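Local coordinates for protein SAG family member (Sag19) (Eimeria tenella, PDB 6ZZB) that is of unknown function but is a major surface antigen of the parasite, with a fold that appears related to that of the CAP proteins, at residues P44-L54 with V191-C199; A118-I128 with V175-L183. All coordinates share one frame; numbering follows the deposited sequence.

How the contacts relate
Both contacts reach the same mixed sheet, with centres 15 Å apart. Contact 1 is the more peripheral and partly buried: the short strand 46-48 and the start of helix 50-61 lie along strand 190-196, held by a backbone ladder, a surface salt bridge and nearby disulfides. Contact 2 sits close to the centre of the chain and is buried; there helix 175-183 meets strand 126-131 and the loop before it through an asparagine amide, a phenylalanine face and aliphatic packing. Helix 175-183 leads directly into strand 190-196, and along the chain contact 2 is nested inside the loop that contact 1 closes.

Contact 1 (P44-L54 with V191-C199); sequences PQADEKTEDCL and VSCAATKDC
Ala-46 to Glu-48 run antiparallel to strand 191-196, axes 4.4 Å apart at closest, with Asp-47 and Ala-195 as the hydrogen-bonded pair between the non-hydrogen-bonded pairs Ala-46/Thr-196 and Glu-48/Ala-194. The ladder extends at both ends, through Lys-197 N to Gln-45 O and Lys-49 N to Cys-193 O. On the outer side Lys-197 places CG between its backbone N and carbonyl carbon (chi1 64°) and then stretches out straight alongside Gln-45, pointing the same way. Its NZ reaches the syn side of Asp-47 OD1 in a 2.9 Å salt bridge, somewhat out of the carboxylate plane, while its CD rests 3.6 Å from Asp-47 CG. Asp-198 turns its carboxylate back to residues 44-54, where OD1 accepts Gln-45 N at 2.9 Å in a nearly straight bond (164°). Pro-44 CB abuts Cys-199 SG, whose disulfide leads to Cys-112.

At the other end Lys-49 is the N-cap of the helix, and its CG lies 4.0 Å from Ala-195 CB while the amine leads away. Thr-50 OG1 sits beside its own backbone N and accepts Cys-193 N at 2.9 Å; water 1 joins the same hydroxyl to Ser-192 OG. Cys-53 CB meets Cys-193 SG at 3.9 Å, yet the two sulfurs belong to separate disulfides, with Cys-138 and Cys-208. Leu-54 CD1 slides past Val-191 CG1, 3.5 Å apart. Ala-46 and Ala-194 touch helix 97-105, whereas Ala-195 touches Phe-136 behind the other face. The chemistry thus grades from one salt bridge and a carboxylate-to-backbone bond at the 44-47 end to sulfur and aliphatic packing at the helix, whose start the Thr-50 hydroxyl ties to the strand beyond the ladder.

Contact 2 (A118-I128 with V175-L183); sequences ANAKKYPGLVI and VNASNVAFL
Asn-179 of helix 175-183 grips both backbone polar groups of Val-127: OD1 takes the N-H of Val-127 at 2.9 Å, and ND2 gives a hydrogen to Val-127 O, also at 2.9 Å. Both bonds are fairly straight, but each donor stands above the plane of the carbonyl it meets, and Val-127 O lies nearly in the plane of the asparagine amide. A chi1 of -72°, with CG beside the backbone N, swings the amide to the strand, where Leu-126 crosses it at about a right angle with CG 3.7 Å from Asn-179 CG. The Val-127 N-H and C=O set which way round the amide sits; Thr-145 OG1 on helix 138-155 is a second partner of ND2.

Close packing continues along the helix. The peptide of Gly-125 lies over one face of the Phe-182 ring, its CA 3.7 Å from the ring centroid and only 10° off the normal, a CH-pi contact. Pro-124 CB touches CZ of the same ring obliquely, and Leu-126 CD1 packs against Leu-183 CG at 3.9 Å. Val-175 CG1 presses to 3.3 Å from Val-127 O.

The looser, partly exposed side is where Val-175 CG2 meets Asn-119 CB, 3.8 Å apart; there Asn-119 OD1 accepts Lys-121 N in an Asx turn. Between these regions water 2 donates to Gly-125 O and Asn-179 OD1 and accepts from Ser-178 OG, which also bonds Tyr-165. Leu-126 and Ile-128 pair with strand 203-211 on the other flank, so the asparagine stands in for a neighbouring strand along strand 126-131. Helices 97-105 and 138-155 supply packing partners for the 118-128 segment, consistent with the layered alpha-beta-alpha sandwich of CAP-type proteins.

Contact 1 (P44-L54 with V191-C199)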
ATOM      1  N   PRO A  44       3.969 -11.862  14.921  1.00 15.02           N
ATOM      2  CA  PRO A  44       3.162 -12.467  13.881  1.00 14.95           C
ATOM      3  C   PRO A  44       4.073 -12.815  12.701  1.00 15.01           C
ATOM      4  O   PRO A  44       5.155 -12.271  12.575  1.00 15.89           O
ATOM      5  CB  PRO A  44       2.176 -11.376  13.502  1.00 14.45           C
ATOM      6  CG  PRO A  44       2.917 -10.102  13.794  1.00 14.20           C
ATOM      7  CD  PRO A  44       3.726 -10.418  15.034  1.00 15.10           C
ATOM      8  N   GLN A  45       3.591 -13.742  11.906  1.00 15.30           N
ATOM      9  CA  GLN A  45       4.263 -14.169  10.668  1.00 17.45           C
ATOM     10  C   GLN A  45       3.488 -13.644   9.472  1.00 15.48           C
ATOM     11  O   GLN A  45       2.275 -13.458   9.563  1.00 16.41           O
ATOM     12  CB  GLN A  45       4.347 -15.689  10.626  1.00 20.87           C
ATOM     13  CG  GLN A  45       5.323 -16.261  11.649  1.00 25.76           C
ATOM     14  CD  GLN A  45       5.689 -17.681  11.296  1.00 31.04           C
ATOM     15  OE1 GLN A  45       4.826 -18.511  11.024  1.00 36.28           O
ATOM     16  NE2 GLN A  45       6.982 -17.949  11.234  1.00 38.52           N
ATOM     17  N   ALA A  46       4.191 -13.404   8.385  1.00 14.98           N
ATOM     18  CA  ALA A  46       3.565 -12.901   7.146  1.00 14.41           C
ATOM     19  C   ALA A  46       3.833 -13.882   6.009  1.00 15.19           C
ATOM     20  O   ALA A  46       4.889 -14.483   5.981  1.00 18.54           O
ATOM     21  CB  ALA A  46       4.080 -11.525   6.804  1.00 14.49           C
ATOM     22  N   ASP A  47       2.886 -13.951   5.095  1.00 13.87           N
ATOM     23  CA  ASP A  47       2.949 -14.720   3.829  1.00 15.92           C
ATOM     24  C   ASP A  47       3.037 -13.718   2.689  1.00 14.00           C
ATOM     25  O   ASP A  47       2.407 -12.653   2.747  1.00 12.49           O
ATOM     26  CB  ASP A  47       1.722 -15.615   3.618  1.00 18.88           C
ATOM     27  CG  ASP A  47       1.850 -16.974   4.280  1.00 24.95           C
ATOM     28  OD1 ASP A  47       2.833 -17.161   5.034  1.00 27.79           O
ATOM     29  OD2 ASP A  47       0.974 -17.820   4.027  1.00 28.99           O
ATOM     30  N   GLU A  48       3.748 -14.099   1.654  1.00 14.62           N
ATOM     31  CA  GLU A  48       3.786 -13.347   0.386  1.00 15.70           C
ATOM     32  C   GLU A  48       2.412 -13.460  -0.277  1.00 12.43           C
ATOM     33  O   GLU A  48       1.775 -14.510  -0.227  1.00 13.60           O
ATOM     34  CB  GLU A  48       4.921 -13.976  -0.423  1.00 20.50           C
ATOM     35  CG  GLU A  48       5.166 -13.375  -1.769  1.00 27.50           C
ATOM     36  CD  GLU A  48       4.583 -14.161  -2.928  1.00 30.78           C
ATOM     37  OE1 GLU A  48       3.568 -14.851  -2.724  1.00 35.17           O
ATOM     38  OE2 GLU A  48       5.188 -14.107  -4.018  1.00 28.27           O
ATOM     39  N   LYS A  49       1.928 -12.350  -0.824  1.00 10.29           N
ATOM     40  CA  LYS A  49       0.581 -12.246  -1.396  1.00  9.89           C
ATOM     41  C   LYS A  49       0.602 -11.640  -2.797  1.00  9.41           C
ATOM     42  O   LYS A  49      -0.473 -11.326  -3.325  1.00 10.64           O
ATOM     43  CB  LYS A  49      -0.320 -11.403  -0.496  1.00 10.47           C
ATOM     44  CG  LYS A  49      -0.587 -11.948   0.887  1.00 11.13           C
ATOM     45  CD  LYS A  49      -1.239 -13.297   0.881  1.00 12.34           C
ATOM     46  CE  LYS A  49      -1.844 -13.658   2.236  1.00 14.05           C
ATOM     47  NZ  LYS A  49      -2.379 -15.039   2.240  1.00 17.06           N
ATOM     48  N   THR A  50       1.746 -11.495  -3.448  1.00  9.22           N
ATOM     49  CA  THR A  50       1.812 -10.780  -4.725  1.00 10.03           C
ATOM     50  C   THR A  50       0.943 -11.482  -5.758  1.00 10.88           C
ATOM     51  O   THR A  50       0.155 -10.827  -6.448  1.00 12.17           O
ATOM     52  CB  THR A  50       3.235 -10.640  -5.228  1.00 10.63           C
ATOM     53  OG1 THR A  50       4.006 -10.076  -4.146  1.00 10.80           O
ATOM     54  CG2 THR A  50       3.298  -9.817  -6.492  1.00 12.07           C
ATOM     55  N   GLU A  51       1.040 -12.798  -5.868  1.00 10.89           N
ATOM     56  CA  GLU A  51       0.211 -13.503  -6.877  1.00 11.83           C
ATOM     57  C   GLU A  51      -1.278 -13.417  -6.526  1.00 11.85           C
ATOM     58  O   GLU A  51      -2.106 -13.578  -7.432  1.00 12.97           O
ATOM     59  CB  GLU A  51       0.634 -14.968  -6.983  1.00 12.87           C
ATOM     60  CG  GLU A  51       1.999 -15.176  -7.588  1.00 15.10           C
ATOM     61  CD  GLU A  51       3.184 -15.021  -6.667  1.00 14.23           C
ATOM     62  OE1 GLU A  51       2.980 -14.890  -5.442  1.00 17.85           O
ATOM     63  OE2 GLU A  51       4.306 -15.017  -7.181  1.00 17.68           O
ATOM     64  N   ASP A  52      -1.637 -13.289  -5.261  1.00 11.71           N
ATOM     65  CA  ASP A  52      -3.049 -13.181  -4.857  1.00 12.68           C
ATOM     66  C   ASP A  52      -3.596 -11.796  -5.188  1.00 13.10           C
ATOM     67  O   ASP A  52      -4.844 -11.669  -5.246  1.00 16.30           O
ATOM     68  CB  ASP A  52      -3.211 -13.470  -3.371  1.00 14.55           C
ATOM     69  CG  ASP A  52      -4.626 -13.884  -3.038  1.00 19.50           C
ATOM     70  OD1 ASP A  52      -5.143 -14.796  -3.728  1.00 17.63           O
ATOM     71  OD2 ASP A  52      -5.252 -13.236  -2.168  1.00 25.29           O
ATOM     72  N   CYS A  53      -2.749 -10.793  -5.311  1.00 11.45           N
ATOM     73  CA  CYS A  53      -3.172  -9.372  -5.417  1.00 12.40           C
ATOM     74  C   CYS A  53      -2.952  -8.804  -6.818  1.00 12.80           C
ATOM     75  O   CYS A  53      -3.552  -7.758  -7.129  1.00 12.44           O
ATOM     76  CB  CYS A  53      -2.397  -8.534  -4.411  1.00 12.59           C
ATOM     77  SG  CYS A  53      -2.701  -8.955  -2.677  1.00 13.73           S
ATOM     78  N   LEU A  54      -2.073  -9.370  -7.660  1.00 13.71           N
ATOM     79  CA  LEU A  54      -1.625  -8.665  -8.886  1.00 14.02           C
ATOM     80  C   LEU A  54      -2.793  -8.565  -9.881  1.00 15.11           C
ATOM     81  O   LEU A  54      -2.858  -7.538 -10.546  1.00 15.53           O
ATOM     82  CB  LEU A  54      -0.410  -9.395  -9.463  1.00 15.14           C
ATOM     83  CG  LEU A  54       0.456  -8.643 -10.461  1.00 20.12           C
ATOM     84  CD1 LEU A  54       0.848  -7.268  -9.970  1.00 18.78           C
ATOM     85  CD2 LEU A  54       1.705  -9.476 -10.759  1.00 22.20           C
ATOM     86  N   VAL A 191       5.429  -4.583  -8.029  1.00 10.02           N
ATOM     87  CA  VAL A 191       4.821  -4.600  -6.677  1.00 10.09           C
ATOM     88  C   VAL A 191       5.135  -5.909  -5.975  1.00 10.28           C
ATOM     89  O   VAL A 191       5.195  -6.955  -6.606  1.00  9.25           O
ATOM     90  CB  VAL A 191       3.318  -4.304  -6.766  1.00 10.30           C
ATOM     91  CG1 VAL A 191       2.559  -5.391  -7.509  1.00 11.45           C
ATOM     92  CG2 VAL A 191       2.689  -4.069  -5.391  1.00 10.34           C
ATOM     93  N   SER A 192       5.370  -5.824  -4.671  1.00  9.90           N
ATOM     94  CA  SER A 192       5.480  -6.987  -3.781  1.00  9.59           C
ATOM     95  C   SER A 192       4.497  -6.820  -2.631  1.00  9.42           C
ATOM     96  O   SER A 192       4.604  -5.810  -1.925  1.00  9.25           O
ATOM     97  CB  SER A 192       6.879  -7.122  -3.272  1.00  9.72           C
ATOM     98  OG  SER A 192       6.970  -8.249  -2.401  1.00 10.63           O
ATOM     99  N   CYS A 193       3.600  -7.768  -2.454  1.00  9.60           N
ATOM    100  CA  CYS A 193       2.576  -7.697  -1.397  1.00  9.88           C
ATOM    101  C   CYS A 193       2.799  -8.810  -0.384  1.00 10.42           C
ATOM    102  O   CYS A 193       3.233  -9.910  -0.742  1.00 10.37           O
ATOM    103  CB  CYS A 193       1.184  -7.871  -1.969  1.00 10.33           C
ATOM    104  SG  CYS A 193       0.659  -6.563  -3.123  1.00 12.82           S
ATOM    105  N   ALA A 194       2.475  -8.540   0.871  1.00  9.59           N
ATOM    106  CA  ALA A 194       2.536  -9.550   1.924  1.00 10.57           C
ATOM    107  C   ALA A 194       1.533  -9.197   2.998  1.00 10.51           C
ATOM    108  O   ALA A 194       1.181  -8.004   3.152  1.00 10.30           O
ATOM    109  CB  ALA A 194       3.925  -9.648   2.501  1.00 10.83           C
ATOM    110  N   ALA A 195       1.071 -10.173   3.743  1.00 10.33           N
ATOM    111  CA  ALA A 195       0.123  -9.907   4.837  1.00 10.52           C
ATOM    112  C   ALA A 195       0.478 -10.770   6.023  1.00 11.13           C
ATOM    113  O   ALA A 195       0.858 -11.948   5.845  1.00 11.68           O
ATOM    114  CB  ALA A 195      -1.285 -10.186   4.418  1.00 11.23           C
ATOM    115  N   THR A 196       0.333 -10.220   7.210  1.00 10.51           N
ATOM    116  CA  THR A 196       0.376 -11.096   8.396  1.00 11.08           C
ATOM    117  C   THR A 196      -0.801 -12.062   8.365  1.00 12.47           C
ATOM    118  O   THR A 196      -1.869 -11.745   7.843  1.00 12.81           O
ATOM    119  CB  THR A 196       0.432 -10.283   9.685  1.00 11.17           C
ATOM    120  OG1 THR A 196      -0.751  -9.518   9.848  1.00 11.17           O
ATOM    121  CG2 THR A 196       1.650  -9.386   9.734  1.00 11.78           C
ATOM    122  N   LYS A 197      -0.572 -13.258   8.918  1.00 13.87           N
ATOM    123  CA  LYS A 197      -1.547 -14.354   8.740  1.00 16.96           C
ATOM    124  C   LYS A 197      -2.064 -14.890  10.071  1.00 17.92           C
ATOM    125  O   LYS A 197      -3.063 -15.610  10.031  1.00 22.04           O
ATOM    126  CB  LYS A 197      -0.924 -15.494   7.930  1.00 20.30           C
ATOM    127  CG  LYS A 197       0.249 -16.207   8.583  1.00 24.23           C
ATOM    128  CD  LYS A 197       0.831 -17.341   7.751  1.00 28.89           C
ATOM    129  CE  LYS A 197       2.185 -17.757   8.272  1.00 33.62           C
ATOM    130  NZ  LYS A 197       2.813 -18.782   7.410  1.00 37.43           N
ATOM    131  N   ASP A 198      -1.459 -14.548  11.202  1.00 15.86           N
ATOM    132  CA  ASP A 198      -1.698 -15.339  12.437  1.00 16.28           C
ATOM    133  C   ASP A 198      -1.889 -14.436  13.658  1.00 16.19           C
ATOM    134  O   ASP A 198      -1.887 -14.976  14.784  1.00 16.43           O
ATOM    135  CB  ASP A 198      -0.588 -16.362  12.626  1.00 16.69           C
ATOM    136  CG  ASP A 198       0.781 -15.771  12.845  1.00 17.43           C
ATOM    137  OD1 ASP A 198       0.915 -14.522  12.683  1.00 16.43           O
ATOM    138  OD2 ASP A 198       1.712 -16.536  13.169  1.00 20.36           O
ATOM    139  N   CYS A 199      -2.111 -13.133  13.509  1.00 14.26           N
ATOM    140  CA  CYS A 199      -2.492 -12.293  14.674  1.00 15.10           C
ATOM    141  C   CYS A 199      -3.634 -12.971  15.445  1.00 15.88           C
ATOM    142  O   CYS A 199      -4.635 -13.405  14.841  1.00 16.32           O
ATOM    143  CB  CYS A 199      -2.941 -10.912  14.233  1.00 13.64           C
ATOM    144  SG  CYS A 199      -1.566  -9.915  13.586  1.00 13.55           S
TER
HETATM  145  O   HOH W   1       6.973 -10.346  -4.128  1.00 17.61           O

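Contact 2 (A118-I128 with V175-L183)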
ATOM      1  N   ALA A 118      -2.071   1.233  11.249  1.00 12.43           N
ATOM      2  CA  ALA A 118      -0.938   1.213  10.311  1.00 11.95           C
ATOM      3  C   ALA A 118      -1.210   2.140   9.121  1.00 11.12           C
ATOM      4  O   ALA A 118      -2.337   2.244   8.620  1.00 11.71           O
ATOM      5  CB  ALA A 118      -0.677  -0.185   9.846  1.00 11.70           C
ATOM      6  N   ASN A 119      -0.135   2.741   8.627  1.00 10.24           N
ATOM      7  CA  ASN A 119      -0.204   3.598   7.430  1.00 10.70           C
ATOM      8  C   ASN A 119       1.177   3.626   6.792  1.00 10.37           C
ATOM      9  O   ASN A 119       2.101   2.942   7.253  1.00 10.48           O
ATOM     10  CB  ASN A 119      -0.722   4.991   7.816  1.00 12.86           C
ATOM     11  CG  ASN A 119       0.169   5.643   8.844  1.00 13.41           C
ATOM     12  OD1 ASN A 119       1.381   5.578   8.789  1.00 14.67           O
ATOM     13  ND2 ASN A 119      -0.447   6.251   9.866  1.00 16.84           N
ATOM     14  N   ALA A 120       1.292   4.399   5.727  1.00 10.06           N
ATOM     15  CA  ALA A 120       2.520   4.527   4.913  1.00 10.20           C
ATOM     16  C   ALA A 120       3.327   5.759   5.308  1.00 11.30           C
ATOM     17  O   ALA A 120       4.104   6.241   4.500  1.00 12.39           O
ATOM     18  CB  ALA A 120       2.199   4.528   3.451  1.00 10.43           C
ATOM     19  N   LYS A 121       3.275   6.198   6.550  1.00 11.85           N
ATOM     20  CA  LYS A 121       4.018   7.420   6.923  1.00 13.70           C
ATOM     21  C   LYS A 121       5.519   7.172   6.868  1.00 12.93           C
ATOM     22  O   LYS A 121       6.273   8.165   6.684  1.00 14.55           O
ATOM     23  CB  LYS A 121       3.602   7.888   8.304  1.00 16.48           C
ATOM     24  CG  LYS A 121       4.083   7.031   9.436  1.00 19.47           C
ATOM     25  CD  LYS A 121       3.768   7.654  10.772  1.00 22.72           C
ATOM     26  CE  LYS A 121       4.256   6.799  11.910  1.00 24.03           C
ATOM     27  NZ  LYS A 121       3.925   7.434  13.207  1.00 27.29           N
ATOM     28  N   LYS A 122       5.963   5.938   7.054  1.00 11.58           N
ATOM     29  CA  LYS A 122       7.391   5.589   7.033  1.00 11.39           C
ATOM     30  C   LYS A 122       7.691   4.694   5.823  1.00 11.86           C
ATOM     31  O   LYS A 122       8.631   4.998   5.069  1.00 12.79           O
ATOM     32  CB  LYS A 122       7.833   4.890   8.316  1.00 12.17           C
ATOM     33  CG  LYS A 122       9.251   4.383   8.294  1.00 12.49           C
ATOM     34  CD  LYS A 122       9.689   3.915   9.652  1.00 13.51           C
ATOM     35  CE  LYS A 122      11.124   3.498   9.702  1.00 15.32           C
ATOM     36  NZ  LYS A 122      11.504   3.384  11.134  1.00 16.16           N
ATOM     37  N   TYR A 123       6.974   3.593   5.671  1.00 10.07           N
ATOM     38  CA  TYR A 123       7.197   2.584   4.607  1.00 10.80           C
ATOM     39  C   TYR A 123       6.230   2.915   3.489  1.00 10.15           C
ATOM     40  O   TYR A 123       5.028   2.736   3.671  1.00  9.95           O
ATOM     41  CB  TYR A 123       6.994   1.166   5.140  1.00 10.86           C
ATOM     42  CG  TYR A 123       7.954   0.838   6.253  1.00 10.44           C
ATOM     43  CD1 TYR A 123       9.256   0.469   5.964  1.00 11.04           C
ATOM     44  CD2 TYR A 123       7.563   0.860   7.579  1.00 10.98           C
ATOM     45  CE1 TYR A 123      10.160   0.174   6.965  1.00 12.05           C
ATOM     46  CE2 TYR A 123       8.451   0.584   8.599  1.00 11.63           C
ATOM     47  CZ  TYR A 123       9.739   0.219   8.282  1.00 12.63           C
ATOM     48  OH  TYR A 123      10.622  -0.035   9.290  1.00 14.23           O
ATOM     49  N   PRO A 124       6.698   3.473   2.352  1.00  9.80           N
ATOM     50  CA  PRO A 124       5.779   3.883   1.299  1.00  9.85           C
ATOM     51  C   PRO A 124       5.176   2.674   0.605  1.00  9.78           C
ATOM     52  O   PRO A 124       5.915   1.777   0.189  1.00  9.92           O
ATOM     53  CB  PRO A 124       6.639   4.699   0.339  1.00 11.69           C
ATOM     54  CG  PRO A 124       8.040   4.292   0.615  1.00 13.45           C
ATOM     55  CD  PRO A 124       8.105   3.759   2.023  1.00 10.95           C
ATOM     56  N   GLY A 125       3.869   2.611   0.563  1.00  8.99           N
ATOM     57  CA  GLY A 125       3.163   1.569  -0.154  1.00  9.31           C
ATOM     58  C   GLY A 125       1.713   1.567   0.211  1.00  8.81           C
ATOM     59  O   GLY A 125       1.226   2.489   0.899  1.00  9.52           O
ATOM     60  N   LEU A 126       1.002   0.565  -0.267  1.00  8.53           N
ATOM     61  CA  LEU A 126      -0.398   0.287   0.108  1.00  8.66           C
ATOM     62  C   LEU A 126      -0.422  -0.395   1.465  1.00  8.54           C
ATOM     63  O   LEU A 126       0.351  -1.331   1.707  1.00  8.77           O
ATOM     64  CB  LEU A 126      -1.067  -0.546  -0.984  1.00  9.21           C
ATOM     65  CG  LEU A 126      -2.460  -1.087  -0.685  1.00  9.57           C
ATOM     66  CD1 LEU A 126      -3.252  -1.202  -1.980  1.00 10.58           C
ATOM     67  CD2 LEU A 126      -2.373  -2.419   0.063  1.00  9.87           C
ATOM     68  N   VAL A 127      -1.302   0.085   2.336  1.00  8.17           N
ATOM     69  CA  VAL A 127      -1.460  -0.462   3.696  1.00  8.57           C
ATOM     70  C   VAL A 127      -2.930  -0.728   3.932  1.00  9.21           C
ATOM     71  O   VAL A 127      -3.718   0.225   3.884  1.00  9.15           O
ATOM     72  CB  VAL A 127      -0.898   0.497   4.749  1.00  9.02           C
ATOM     73  CG1 VAL A 127      -1.045  -0.048   6.150  1.00  9.65           C
ATOM     74  CG2 VAL A 127       0.534   0.845   4.449  1.00  9.46           C
ATOM     75  N   ILE A 128      -3.302  -1.957   4.266  1.00  9.83           N
ATOM     76  CA  ILE A 128      -4.703  -2.280   4.623  1.00  9.92           C
ATOM     77  C   ILE A 128      -4.714  -3.167   5.855  1.00 10.42           C
ATOM     78  O   ILE A 128      -4.369  -4.347   5.777  1.00  9.58           O
ATOM     79  CB  ILE A 128      -5.461  -2.947   3.472  1.00 10.60           C
ATOM     80  CG1 ILE A 128      -5.447  -2.109   2.203  1.00 10.06           C
ATOM     81  CG2 ILE A 128      -6.872  -3.270   3.921  1.00 11.12           C
ATOM     82  CD1 ILE A 128      -6.060  -2.781   0.996  1.00 10.32           C
ATOM     83  N   VAL A 175      -5.755   6.889   4.500  1.00 10.63           N
ATOM     84  CA  VAL A 175      -4.955   5.716   4.075  1.00 10.46           C
ATOM     85  C   VAL A 175      -5.506   5.180   2.758  1.00 10.50           C
ATOM     86  O   VAL A 175      -4.734   4.765   1.874  1.00  9.90           O
ATOM     87  CB  VAL A 175      -4.904   4.656   5.184  1.00 11.43           C
ATOM     88  CG1 VAL A 175      -4.138   3.427   4.712  1.00 11.52           C
ATOM     89  CG2 VAL A 175      -4.273   5.187   6.441  1.00 12.34           C
ATOM     90  N   ASN A 176      -6.828   5.197   2.560  1.00 10.24           N
ATOM     91  CA  ASN A 176      -7.397   4.732   1.289  1.00 10.45           C
ATOM     92  C   ASN A 176      -6.931   5.622   0.142  1.00 10.03           C
ATOM     93  O   ASN A 176      -6.635   5.119  -0.938  1.00 10.00           O
ATOM     94  CB  ASN A 176      -8.923   4.618   1.363  1.00 10.71           C
ATOM     95  CG  ASN A 176      -9.406   3.736   2.485  1.00 11.60           C
ATOM     96  OD1 ASN A 176     -10.190   4.171   3.361  1.00 15.21           O
ATOM     97  ND2 ASN A 176      -8.984   2.505   2.476  1.00 10.56           N
ATOM     98  N   ALA A 177      -6.979   6.949   0.309  1.00  9.86           N
ATOM     99  CA  ALA A 177      -6.534   7.858  -0.751  1.00  9.99           C
ATOM    100  C   ALA A 177      -5.051   7.635  -1.080  1.00  9.75           C
ATOM    101  O   ALA A 177      -4.702   7.622  -2.258  1.00 10.15           O
ATOM    102  CB  ALA A 177      -6.781   9.293  -0.349  1.00 10.07           C
ATOM    103  N   SER A 178      -4.231   7.482  -0.053  1.00  9.32           N
ATOM    104  CA  SER A 178      -2.800   7.150  -0.242  1.00  9.32           C
ATOM    105  C   SER A 178      -2.689   5.844  -1.029  1.00  9.26           C
ATOM    106  O   SER A 178      -1.949   5.739  -1.988  1.00  9.74           O
ATOM    107  CB  SER A 178      -2.122   7.094   1.074  1.00  8.86           C
ATOM    108  OG  SER A 178      -0.749   6.719   0.928  1.00  9.71           O
ATOM    109  N   ASN A 179      -3.460   4.843  -0.637  1.00  9.33           N
ATOM    110  CA  ASN A 179      -3.423   3.525  -1.310  1.00  9.06           C
ATOM    111  C   ASN A 179      -3.746   3.688  -2.790  1.00  9.50           C
ATOM    112  O   ASN A 179      -3.061   3.071  -3.623  1.00 10.52           O
ATOM    113  CB  ASN A 179      -4.371   2.540  -0.652  1.00  8.65           C
ATOM    114  CG  ASN A 179      -3.923   2.053   0.706  1.00  8.44           C
ATOM    115  OD1 ASN A 179      -2.771   2.245   1.097  1.00  9.18           O
ATOM    116  ND2 ASN A 179      -4.825   1.411   1.455  1.00  9.14           N
ATOM    117  N   VAL A 180      -4.741   4.496  -3.142  1.00 10.21           N
ATOM    118  CA  VAL A 180      -5.099   4.685  -4.562  1.00 10.53           C
ATOM    119  C   VAL A 180      -3.961   5.391  -5.299  1.00 10.54           C
ATOM    120  O   VAL A 180      -3.722   5.046  -6.466  1.00 10.68           O
ATOM    121  CB  VAL A 180      -6.407   5.489  -4.671  1.00 12.46           C
ATOM    122  CG1 VAL A 180      -6.644   6.014  -6.070  1.00 13.60           C
ATOM    123  CG2 VAL A 180      -7.535   4.638  -4.180  1.00 12.54           C
ATOM    124  N   ALA A 181      -3.294   6.341  -4.676  1.00 10.17           N
ATOM    125  CA  ALA A 181      -2.147   7.016  -5.322  1.00 11.13           C
ATOM    126  C   ALA A 181      -1.086   5.988  -5.699  1.00 11.29           C
ATOM    127  O   ALA A 181      -0.601   6.038  -6.817  1.00 12.53           O
ATOM    128  CB  ALA A 181      -1.632   8.103  -4.426  1.00 11.15           C
ATOM    129  N   PHE A 182      -0.805   5.032  -4.822  1.00 10.49           N
ATOM    130  CA  PHE A 182       0.216   4.005  -5.155  1.00 10.45           C
ATOM    131  C   PHE A 182      -0.330   3.076  -6.224  1.00 10.90           C
ATOM    132  O   PHE A 182       0.383   2.745  -7.180  1.00 11.28           O
ATOM    133  CB  PHE A 182       0.614   3.201  -3.922  1.00 10.13           C
ATOM    134  CG  PHE A 182       1.564   3.912  -3.026  1.00 10.41           C
ATOM    135  CD1 PHE A 182       2.931   3.814  -3.241  1.00 10.51           C
ATOM    136  CD2 PHE A 182       1.110   4.706  -1.989  1.00 11.68           C
ATOM    137  CE1 PHE A 182       3.817   4.468  -2.413  1.00 10.84           C
ATOM    138  CE2 PHE A 182       2.003   5.382  -1.174  1.00 11.38           C
ATOM    139  CZ  PHE A 182       3.362   5.293  -1.412  1.00 11.17           C
ATOM    140  N   LEU A 183      -1.568   2.644  -6.096  1.00 10.67           N
ATOM    141  CA  LEU A 183      -2.175   1.694  -7.045  1.00 10.86           C
ATOM    142  C   LEU A 183      -2.141   2.273  -8.460  1.00 12.13           C
ATOM    143  O   LEU A 183      -1.962   1.500  -9.417  1.00 13.03           O
ATOM    144  CB  LEU A 183      -3.622   1.382  -6.674  1.00 11.23           C
ATOM    145  CG  LEU A 183      -3.803   0.448  -5.488  1.00 11.50           C
ATOM    146  CD1 LEU A 183      -5.218   0.514  -4.958  1.00 11.85           C
ATOM    147  CD2 LEU A 183      -3.459  -0.980  -5.884  1.00 12.22           C
TER
HETATM  148  O   HOH W   2      -0.874   4.134   1.658  1.00  9.91           O